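Periplasmic binding protein (Thermotoga lettingae TMO, PDB 4RY8) binds 5-methylthioribose as the solute-binding component of a transporter, and probably delivers this sugar from outside the cytoplasm for uptake. Local coordinates at residues C[84-87]-C[88-92]; C[162-165]-C[166-169]; C[211-214]-C[215-219]; C[266-270]-C[271-275]. One frame throughout, in Å; residues are numbered along the deposited sequence.

In the fold
The four contacts are local and follow one another in series along the chain, none nested in or crossing another. The two sheets form the two lobes of a periplasmic binding protein fold, with the sugar bound between them. Interaction 1, at residues 84-92, lies within helix 82-94 of a beta-alpha-beta unit in the first lobe, built on the parallel sheet. Interaction 2 closes the tight turn from helix 148-163 into strand 167-173, in the second lobe, beside the second subunit. Interaction 3 belongs to helix 206-219 of that same lobe. Interaction 4 ends helix 255-270 and leads toward strand 278-280 of the first lobe, its centre about 19 Å from that of interaction 1.

Interaction 1: residues C[84-87]-C[88-92]; sequences PLMP and KIKEA
Residues 84-87 run straight on into residues 88-92 as consecutive turns of helix 82-94, the crossover helix of the beta-alpha-beta unit between strands 74-78 and 98-102. Three successive i to i+4 bonds join them, from Ile89 N to Leu85 O (3.0 Å), Lys90 N to Met86 O and Glu91 N to Pro87 O. Pro87 has no N-H to give the preceding turn, and the helix kinks there, yet Pro87 O still accepts the N-H of Glu91 at 2.9 Å. Leu85 and Ile89, one turn apart, face the sheet: Leu85 CB lies 4.4 Å from Ile89 CD1, and both side chains rest on Ile77 and Leu104, a setting that suits branched apolar residues. Met86 starts away from the following turn, but bends at chi2 (37°) and chi3 (-99°) bring its methyl CE back to 3.9 Å from Ile89 CG2. The same methyl lies 4.1 Å from Lys90 CE, so the flexible thioether touches both Ile89 and the aliphatic part of Lys90; the ammonium of Lys90 goes on to a salt bridge with Asp108. On another flank, Lys88 bends along its chain while Glu91, three residues on, stays extended, and the two form a salt bridge in which Lys88 NZ meets Glu91 OE1 at 2.9 Å from above the carboxylate plane.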
loop_
_atom_site.group_PDB
_atom_site.type_symbol
_atom_site.label_atom_id
_atom_site.label_comp_id
_atom_site.label_asym_id
_atom_site.label_seq_id
_atom_site.Cartn_x
_atom_site.Cartn_y
_atom_site.Cartn_z
ATOM N N PRO C 84 17.877 -3.136 22.722
ATOM C CA PRO C 84 17.869 -3.497 24.165
ATOM C C PRO C 84 17.281 -4.911 24.437
ATOM O O PRO C 84 17.756 -5.636 25.277
ATOM C CB PRO C 84 16.987 -2.412 24.787
ATOM C CG PRO C 84 17.061 -1.272 23.824
ATOM C CD PRO C 84 17.219 -1.851 22.446
ATOM N N LEU C 85 16.273 -5.296 23.686
ATOM C CA LEU C 85 15.501 -6.510 23.989
ATOM C C LEU C 85 16.001 -7.848 23.388
ATOM O O LEU C 85 15.637 -8.925 23.886
ATOM C CB LEU C 85 14.057 -6.281 23.562
ATOM C CG LEU C 85 13.309 -5.095 24.184
ATOM C CD1 LEU C 85 11.837 -5.116 23.797
ATOM C CD2 LEU C 85 13.444 -5.079 25.691
ATOM N N MET C 86 16.838 -7.785 22.352
ATOM C CA MET C 86 17.199 -8.969 21.552
ATOM C C MET C 86 17.750 -10.121 22.390
ATOM O O MET C 86 17.355 -11.254 22.150
ATOM C CB MET C 86 18.212 -8.612 20.432
ATOM C CG MET C 86 17.968 -9.222 19.049
ATOM S SD MET C 86 16.249 -9.388 18.501
ATOM C CE MET C 86 16.048 -11.111 18.922
ATOM N N PRO C 87 18.654 -9.841 23.355
ATOM C CA PRO C 87 19.248 -10.931 24.157
ATOM C C PRO C 87 18.270 -11.599 25.135
ATOM O O PRO C 87 18.359 -12.800 25.387
ATOM C CB PRO C 87 20.400 -10.235 24.920
ATOM C CG PRO C 87 20.659 -8.961 24.184
ATOM C CD PRO C 87 19.329 -8.552 23.616
ATOM N N LYS C 88 17.368 -10.818 25.705
ATOM C CA LYS C 88 16.286 -11.356 26.516
ATOM C C LYS C 88 15.372 -12.266 25.673
ATOM O O LYS C 88 14.996 -13.330 26.136
ATOM C CB LYS C 88 15.471 -10.225 27.153
ATOM C CG LYS C 88 16.252 -9.414 28.181
ATOM C CD LYS C 88 16.439 -10.205 29.468
ATOM C CE LYS C 88 17.901 -10.322 29.870
ATOM N NZ LYS C 88 18.125 -11.633 30.548
ATOM N N ILE C 89 15.085 -11.862 24.436
ATOM C CA ILE C 89 14.274 -12.668 23.511
ATOM C C ILE C 89 14.993 -13.976 23.177
ATOM O O ILE C 89 14.389 -15.046 23.246
ATOM C CB ILE C 89 13.895 -11.885 22.225
ATOM C CG1 ILE C 89 12.842 -10.833 22.526
ATOM C CG2 ILE C 89 13.288 -12.785 21.160
ATOM C CD1 ILE C 89 12.658 -9.813 21.421
ATOM N N LYS C 90 16.289 -13.914 22.855
ATOM C CA LYS C 90 17.039 -15.124 22.508
ATOM C C LYS C 90 17.146 -16.059 23.691
ATOM O O LYS C 90 16.967 -17.276 23.535
ATOM C CB LYS C 90 18.436 -14.807 21.997
ATOM C CG LYS C 90 18.443 -14.031 20.696
ATOM C CD LYS C 90 18.189 -14.893 19.463
ATOM C CE LYS C 90 18.727 -14.174 18.226
ATOM N NZ LYS C 90 18.352 -14.818 16.936
ATOM N N GLU C 91 17.451 -15.506 24.873
ATOM C CA GLU C 91 17.482 -16.306 26.088
ATOM C C GLU C 91 16.166 -17.046 26.309
ATOM O O GLU C 91 16.156 -18.268 26.533
ATOM C CB GLU C 91 17.754 -15.433 27.295
ATOM C CG GLU C 91 17.820 -16.223 28.580
ATOM C CD GLU C 91 18.279 -15.391 29.757
ATOM O OE1 GLU C 91 18.775 -14.258 29.547
ATOM O OE2 GLU C 91 18.131 -15.876 30.896
ATOM N N ALA C 92 15.071 -16.297 26.258
ATOM C CA ALA C 92 13.752 -16.866 26.410
ATOM C C ALA C 92 13.535 -18.047 25.462
ATOM O O ALA C 92 13.161 -19.119 25.903
ATOM C CB ALA C 92 12.692 -15.806 26.213
#

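Interaction 2: residues C[162-165]-C[166-169]; sequences WRFP and GIKE
Phe164 O receives the backbone N-H of Ile167 at 2.9 Å, the bond that closes a type I beta turn from Phe164 to Ile167. The bond is fairly straight at the hydrogen (161°), although the donor stands above the carbonyl plane. Phe164 is the first residue to leave helical geometry, and Pro165 at the second position of the turn suits the place because its ring already holds phi near the value needed (-77°). Gly166 is the third residue of the turn, with backbone angles open to other residues as well. On the buried side of the turn, Phe164 CB packs against Ile167 CG1 at 3.6 Å. In Ile167, CG1 lies anti to the carbonyl carbon (chi1 -61°), which turns that branch back toward the phenylalanine. The Phe164 ring is also met on one face by Arg163 CG, while Phe164 CE1 lies 4.0 Å above the Arg163 guanidinium plane, over its centre, an arrangement that probably helps hold the two flat groups in place. Bends at chi2 and chi4 bring Lys168 CE back to 3.0 Å from Pro165 O. Arg163 makes salt bridges to Glu113 and Glu115 of the second subunit, and the Phe164 ring meets Tyr278 of that subunit edge-to-face. Within its own chain the turn joins helix 148-163 to strand 167-173 in a beta-alpha-beta unit, and Ile167 packs on both strand 137-142 and helix 118-132.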
loop_
_atom_site.group_PDB
_atom_site.type_symbol
_atom_site.label_atom_id
_atom_site.label_comp_id
_atom_site.label_asym_id
_atom_site.label_seq_id
_atom_site.Cartn_x
_atom_site.Cartn_y
_atom_site.Cartn_z
ATOM N N TRP C 162 8.089 12.553 -2.069
ATOM C CA TRP C 162 8.808 12.358 -3.314
ATOM C C TRP C 162 7.858 12.359 -4.547
ATOM O O TRP C 162 8.124 13.010 -5.553
ATOM C CB TRP C 162 9.631 11.055 -3.236
ATOM C CG TRP C 162 10.142 10.680 -4.532
ATOM C CD1 TRP C 162 11.283 11.137 -5.143
ATOM C CD2 TRP C 162 9.547 9.752 -5.424
ATOM N NE1 TRP C 162 11.412 10.561 -6.374
ATOM C CE2 TRP C 162 10.357 9.702 -6.575
ATOM C CE3 TRP C 162 8.387 8.960 -5.364
ATOM C CZ2 TRP C 162 10.054 8.886 -7.662
ATOM C CZ3 TRP C 162 8.095 8.152 -6.423
ATOM C CH2 TRP C 162 8.914 8.115 -7.568
ATOM N N ARG C 163 6.752 11.621 -4.470
ATOM C CA ARG C 163 5.843 11.481 -5.622
ATOM C C ARG C 163 5.068 12.746 -5.861
ATOM O O ARG C 163 4.825 13.119 -6.992
ATOM C CB ARG C 163 4.901 10.292 -5.375
ATOM C CG ARG C 163 3.584 10.282 -6.152
ATOM C CD ARG C 163 3.782 9.960 -7.612
ATOM N NE ARG C 163 2.535 9.997 -8.422
ATOM C CZ ARG C 163 2.034 11.070 -9.022
ATOM N NH1 ARG C 163 2.612 12.256 -8.905
ATOM N NH2 ARG C 163 0.945 10.948 -9.776
ATOM N N PHE C 164 4.684 13.398 -4.757
ATOM C CA PHE C 164 3.944 14.656 -4.772
ATOM C C PHE C 164 4.765 15.826 -4.188
ATOM O O PHE C 164 4.601 16.159 -3.009
ATOM C CB PHE C 164 2.660 14.523 -3.959
ATOM C CG PHE C 164 1.796 13.341 -4.337
ATOM C CD1 PHE C 164 0.871 13.437 -5.372
ATOM C CD2 PHE C 164 1.862 12.161 -3.621
ATOM C CE1 PHE C 164 0.043 12.362 -5.698
ATOM C CE2 PHE C 164 1.044 11.071 -3.947
ATOM C CZ PHE C 164 0.121 11.178 -4.966
ATOM N N PRO C 165 5.586 16.486 -5.010
ATOM C CA PRO C 165 6.520 17.451 -4.414
ATOM C C PRO C 165 5.913 18.788 -4.001
ATOM O O PRO C 165 6.610 19.602 -3.371
ATOM C CB PRO C 165 7.603 17.621 -5.493
ATOM C CG PRO C 165 6.925 17.253 -6.760
ATOM C CD PRO C 165 5.862 16.240 -6.431
ATOM N N GLY C 166 4.638 19.014 -4.315
ATOM C CA GLY C 166 3.916 20.090 -3.711
ATOM C C GLY C 166 3.389 19.821 -2.304
ATOM O O GLY C 166 2.901 20.730 -1.667
ATOM N N ILE C 167 3.478 18.584 -1.814
ATOM C CA ILE C 167 3.073 18.234 -0.463
ATOM C C ILE C 167 4.300 18.466 0.395
ATOM O O ILE C 167 5.279 17.705 0.303
ATOM C CB ILE C 167 2.606 16.777 -0.381
ATOM C CG1 ILE C 167 1.410 16.577 -1.302
ATOM C CG2 ILE C 167 2.184 16.412 1.040
ATOM C CD1 ILE C 167 0.143 17.253 -0.832
ATOM N N LYS C 168 4.281 19.554 1.171
ATOM C CA LYS C 168 5.521 20.022 1.822
ATOM C C LYS C 168 5.438 19.772 3.324
ATOM O O LYS C 168 4.410 20.011 3.924
ATOM C CB LYS C 168 5.744 21.529 1.637
ATOM C CG LYS C 168 5.786 22.038 0.212
ATOM C CD LYS C 168 7.106 21.727 -0.449
ATOM C CE LYS C 168 7.108 22.180 -1.906
ATOM N NZ LYS C 168 7.144 23.660 -2.049
ATOM N N GLU C 169 6.531 19.317 3.937
ATOM C CA GLU C 169 6.572 19.216 5.377
ATOM C C GLU C 169 7.047 20.576 5.849
ATOM O O GLU C 169 8.122 20.990 5.495
ATOM C CB GLU C 169 7.538 18.115 5.833
ATOM C CG GLU C 169 7.599 17.951 7.351
ATOM C CD GLU C 169 8.398 16.745 7.820
ATOM O OE1 GLU C 169 8.286 15.613 7.277
ATOM O OE2 GLU C 169 9.126 16.928 8.797
#

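Interaction 3: residues C[211-214]-C[215-219]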
loop_
_atom_site.group_PDB
_atom_site.type_symbol
_atom_site.label_atom_id
_atom_site.label_comp_id
_atom_site.label_asym_id
_atom_site.label_seq_id
_atom_site.Cartn_x
_atom_site.Cartn_y
_atom_site.Cartn_z
ATOM N N GLY C 211 -4.590 15.546 20.259
ATOM C CA GLY C 211 -3.986 16.805 20.667
ATOM C C GLY C 211 -4.040 17.870 19.627
ATOM O O GLY C 211 -4.378 19.025 19.937
ATOM N N ALA C 212 -3.715 17.501 18.394
ATOM C CA ALA C 212 -3.675 18.434 17.269
ATOM C C ALA C 212 -5.043 19.034 16.971
ATOM O O ALA C 212 -5.173 20.250 16.795
ATOM C CB ALA C 212 -3.129 17.751 16.030
ATOM N N VAL C 213 -6.063 18.180 16.979
ATOM C CA VAL C 213 -7.436 18.620 16.712
ATOM C C VAL C 213 -7.957 19.543 17.777
ATOM O O VAL C 213 -8.623 20.532 17.465
ATOM C CB VAL C 213 -8.374 17.391 16.577
ATOM C CG1 VAL C 213 -9.841 17.803 16.453
ATOM C CG2 VAL C 213 -7.965 16.564 15.364
ATOM N N ARG C 214 -7.691 19.234 19.053
ATOM C CA ARG C 214 -8.134 20.088 20.120
ATOM C C ARG C 214 -7.435 21.454 20.047
ATOM O O ARG C 214 -8.047 22.456 20.279
ATOM C CB ARG C 214 -7.892 19.440 21.470
ATOM C CG ARG C 214 -8.632 18.162 21.692
ATOM C CD ARG C 214 -8.248 17.556 23.010
ATOM N NE ARG C 214 -8.924 16.275 23.137
ATOM C CZ ARG C 214 -8.386 15.163 23.623
ATOM N NH1 ARG C 214 -7.114 15.122 24.044
ATOM N NH2 ARG C 214 -9.135 14.065 23.661
ATOM N N ALA C 215 -6.148 21.473 19.710
ATOM C CA ALA C 215 -5.440 22.731 19.518
ATOM C C ALA C 215 -6.111 23.589 18.436
ATOM O O ALA C 215 -6.351 24.782 18.629
ATOM C CB ALA C 215 -3.987 22.460 19.153
ATOM N N ILE C 216 -6.426 22.946 17.317
ATOM C CA ILE C 216 -7.113 23.578 16.178
ATOM C C ILE C 216 -8.493 24.144 16.578
ATOM O O ILE C 216 -8.851 25.284 16.239
ATOM C CB ILE C 216 -7.259 22.593 14.989
ATOM C CG1 ILE C 216 -5.889 22.377 14.357
ATOM C CG2 ILE C 216 -8.228 23.143 13.938
ATOM C CD1 ILE C 216 -5.777 21.105 13.574
ATOM N N MET C 217 -9.260 23.361 17.315
ATOM C CA MET C 217 -10.602 23.796 17.635
ATOM C C MET C 217 -10.541 24.932 18.659
ATOM O O MET C 217 -11.287 25.903 18.552
ATOM C CB MET C 217 -11.438 22.621 18.104
ATOM C CG MET C 217 -11.644 21.599 16.986
ATOM S SD MET C 217 -12.724 20.234 17.455
ATOM C CE MET C 217 -12.027 19.679 18.993
ATOM N N GLN C 218 -9.628 24.844 19.625
ATOM C CA GLN C 218 -9.525 25.885 20.624
ATOM C C GLN C 218 -9.165 27.213 19.960
ATOM O O GLN C 218 -9.690 28.248 20.325
ATOM C CB GLN C 218 -8.497 25.526 21.686
ATOM C CG GLN C 218 -8.282 26.671 22.670
ATOM C CD GLN C 218 -7.302 26.358 23.764
ATOM O OE1 GLN C 218 -7.109 25.205 24.123
ATOM N NE2 GLN C 218 -6.680 27.393 24.308
ATOM N N ALA C 219 -8.258 27.167 18.989
ATOM C CA ALA C 219 -7.871 28.367 18.262
ATOM C C ALA C 219 -8.974 28.884 17.348
ATOM O O ALA C 219 -8.899 30.017 16.907
ATOM C CB ALA C 219 -6.596 28.152 17.483
#
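Gly211 O accepts the N-H of Ala215 at 3.0 Å, and the glycine adds no side chain to this buried part of the helix. Next, Ala212 O takes the N-H of Ile216, while the isoleucine lays its side chain back over the same carbonyl, with CG1 3.3 Å and CD1 3.4 Å from Ala212 O. A chi1 of -72° sets CG1 of Ile216 beside its own backbone N and brings it to that carbonyl. Val213 binds Met217 N through its carbonyl and meets the methionine again through CG1, 3.8 Å from Met217 CE and 3.9 Å from SD. This is regular alpha-helical i to i+4 pairing in helix 206-219, which links strands 200-203 and 226-230 of a beta-alpha-beta unit; Val213 and Ile216 turn their branched side chains onto Val227 of the latter strand. The Met217 thioether bends at chi3 (-51°) to swing its methyl back over Val213, and an alanine here would probably leave CG1 of that valine without its cover and open a gap toward Ser222 and Gln242. Arg214 O receives Gln218 N at 2.9 Å, and the long Arg214 side chain is extended from CG to NE and touches Ala181 and Gln185 of helix 180-194, a partly exposed place that suits a charged end.

Interaction 4: residues C[266-270]-C[271-275]; sequences AAALV and GGEKL
Glu273 N reaches back to Ala268 O at 3.1 Å and Gly272 N to Leu269 O at 2.8 Å, the pair of bonds that closes the C-terminal end of helix 255-270 in a Schellman motif. The last regular helical bond before them runs from Gly271 N to Ala267 O. The two Schellman bonds differ in geometry: the Gly272 donor stands well above the carbonyl plane of Leu269, whereas the Glu273 donor is only tilted from that of Ala268. Gly272 takes a positive phi (90°), at which a CB would press on the preceding carbonyl oxygen, so glycine is called for. Gly271 keeps near-helical angles, and the demand for glycine falls on Gly272.

Beyond this polar shell lies the apolar one that the turn brings together. Leu275 folds back against the last helical turn, its CD1 3.9 Å from Ala268 CB and its CD2 4.2 Å from Leu269 CG; the small alanine probably leaves room for this branched end. Beside it, Leu269 CD2 rests 3.6 Å from Glu273 O. Val270, on another side, packs on Phe10, Asp73 and Ala74. Further out, the bent Glu273 side chain leads away from the helix to Pro317, and the turn is tied to the chain's C-terminal part by a hydrogen bond between Glu273 OE2 and Trp319 NE1.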
loop_
_atom_site.group_PDB
_atom_site.type_symbol
_atom_site.label_atom_id
_atom_site.label_comp_id
_atom_site.label_asym_id
_atom_site.label_seq_id
_atom_site.Cartn_x
_atom_site.Cartn_y
_atom_site.Cartn_z
ATOM N N ALA C 266 0.031 -16.526 20.752
ATOM C CA ALA C 266 0.804 -17.016 21.858
ATOM C C ALA C 266 0.321 -18.403 22.228
ATOM O O ALA C 266 1.107 -19.323 22.375
ATOM C CB ALA C 266 0.667 -16.088 23.034
ATOM N N ALA C 267 -0.991 -18.558 22.353
ATOM C CA ALA C 267 -1.554 -19.832 22.787
ATOM C C ALA C 267 -1.332 -20.916 21.734
ATOM O O ALA C 267 -1.089 -22.067 22.071
ATOM C CB ALA C 267 -3.039 -19.680 23.103
ATOM N N ALA C 268 -1.394 -20.534 20.458
ATOM C CA ALA C 268 -1.094 -21.454 19.364
ATOM C C ALA C 268 0.335 -21.994 19.458
ATOM O O ALA C 268 0.564 -23.201 19.323
ATOM C CB ALA C 268 -1.333 -20.779 18.015
ATOM N N LEU C 269 1.305 -21.113 19.691
ATOM C CA LEU C 269 2.703 -21.569 19.807
ATOM C C LEU C 269 2.866 -22.559 20.940
ATOM O O LEU C 269 3.513 -23.573 20.770
ATOM C CB LEU C 269 3.658 -20.398 20.028
ATOM C CG LEU C 269 3.760 -19.425 18.870
ATOM C CD1 LEU C 269 4.413 -18.132 19.339
ATOM C CD2 LEU C 269 4.488 -20.053 17.680
ATOM N N VAL C 270 2.264 -22.272 22.091
ATOM C CA VAL C 270 2.363 -23.172 23.251
ATOM C C VAL C 270 1.793 -24.559 22.892
ATOM O O VAL C 270 2.363 -25.571 23.266
ATOM C CB VAL C 270 1.673 -22.576 24.509
ATOM C CG1 VAL C 270 1.536 -23.629 25.602
ATOM C CG2 VAL C 270 2.459 -21.367 25.028
ATOM N N GLY C 271 0.700 -24.582 22.135
ATOM C CA GLY C 271 0.160 -25.813 21.551
ATOM C C GLY C 271 1.003 -26.530 20.486
ATOM O O GLY C 271 0.587 -27.566 19.976
ATOM N N GLY C 272 2.172 -25.993 20.136
ATOM C CA GLY C 272 3.080 -26.645 19.186
ATOM C C GLY C 272 2.862 -26.269 17.728
ATOM O O GLY C 272 3.521 -26.813 16.843
ATOM N N GLU C 273 1.943 -25.341 17.472
ATOM C CA GLU C 273 1.641 -24.901 16.122
ATOM C C GLU C 273 2.741 -23.993 15.547
ATOM O O GLU C 273 3.286 -23.139 16.247
ATOM C CB GLU C 273 0.313 -24.145 16.094
ATOM C CG GLU C 273 -0.890 -24.971 16.461
ATOM C CD GLU C 273 -1.317 -25.957 15.374
ATOM O OE1 GLU C 273 -0.930 -25.812 14.192
ATOM O OE2 GLU C 273 -2.061 -26.888 15.712
ATOM N N LYS C 274 3.056 -24.206 14.272
ATOM C CA LYS C 274 3.950 -23.335 13.521
ATOM C C LYS C 274 3.082 -22.249 12.894
ATOM O O LYS C 274 2.098 -22.547 12.211
ATOM C CB LYS C 274 4.719 -24.117 12.441
ATOM N N LEU C 275 3.449 -21.002 13.163
ATOM C CA LEU C 275 2.713 -19.846 12.700
ATOM C C LEU C 275 3.441 -19.178 11.564
ATOM O O LEU C 275 4.670 -19.280 11.459
ATOM C CB LEU C 275 2.496 -18.839 13.845
ATOM C CG LEU C 275 1.096 -18.809 14.529
ATOM C CD1 LEU C 275 0.457 -20.188 14.629
ATOM C CD2 LEU C 275 1.138 -18.137 15.902
#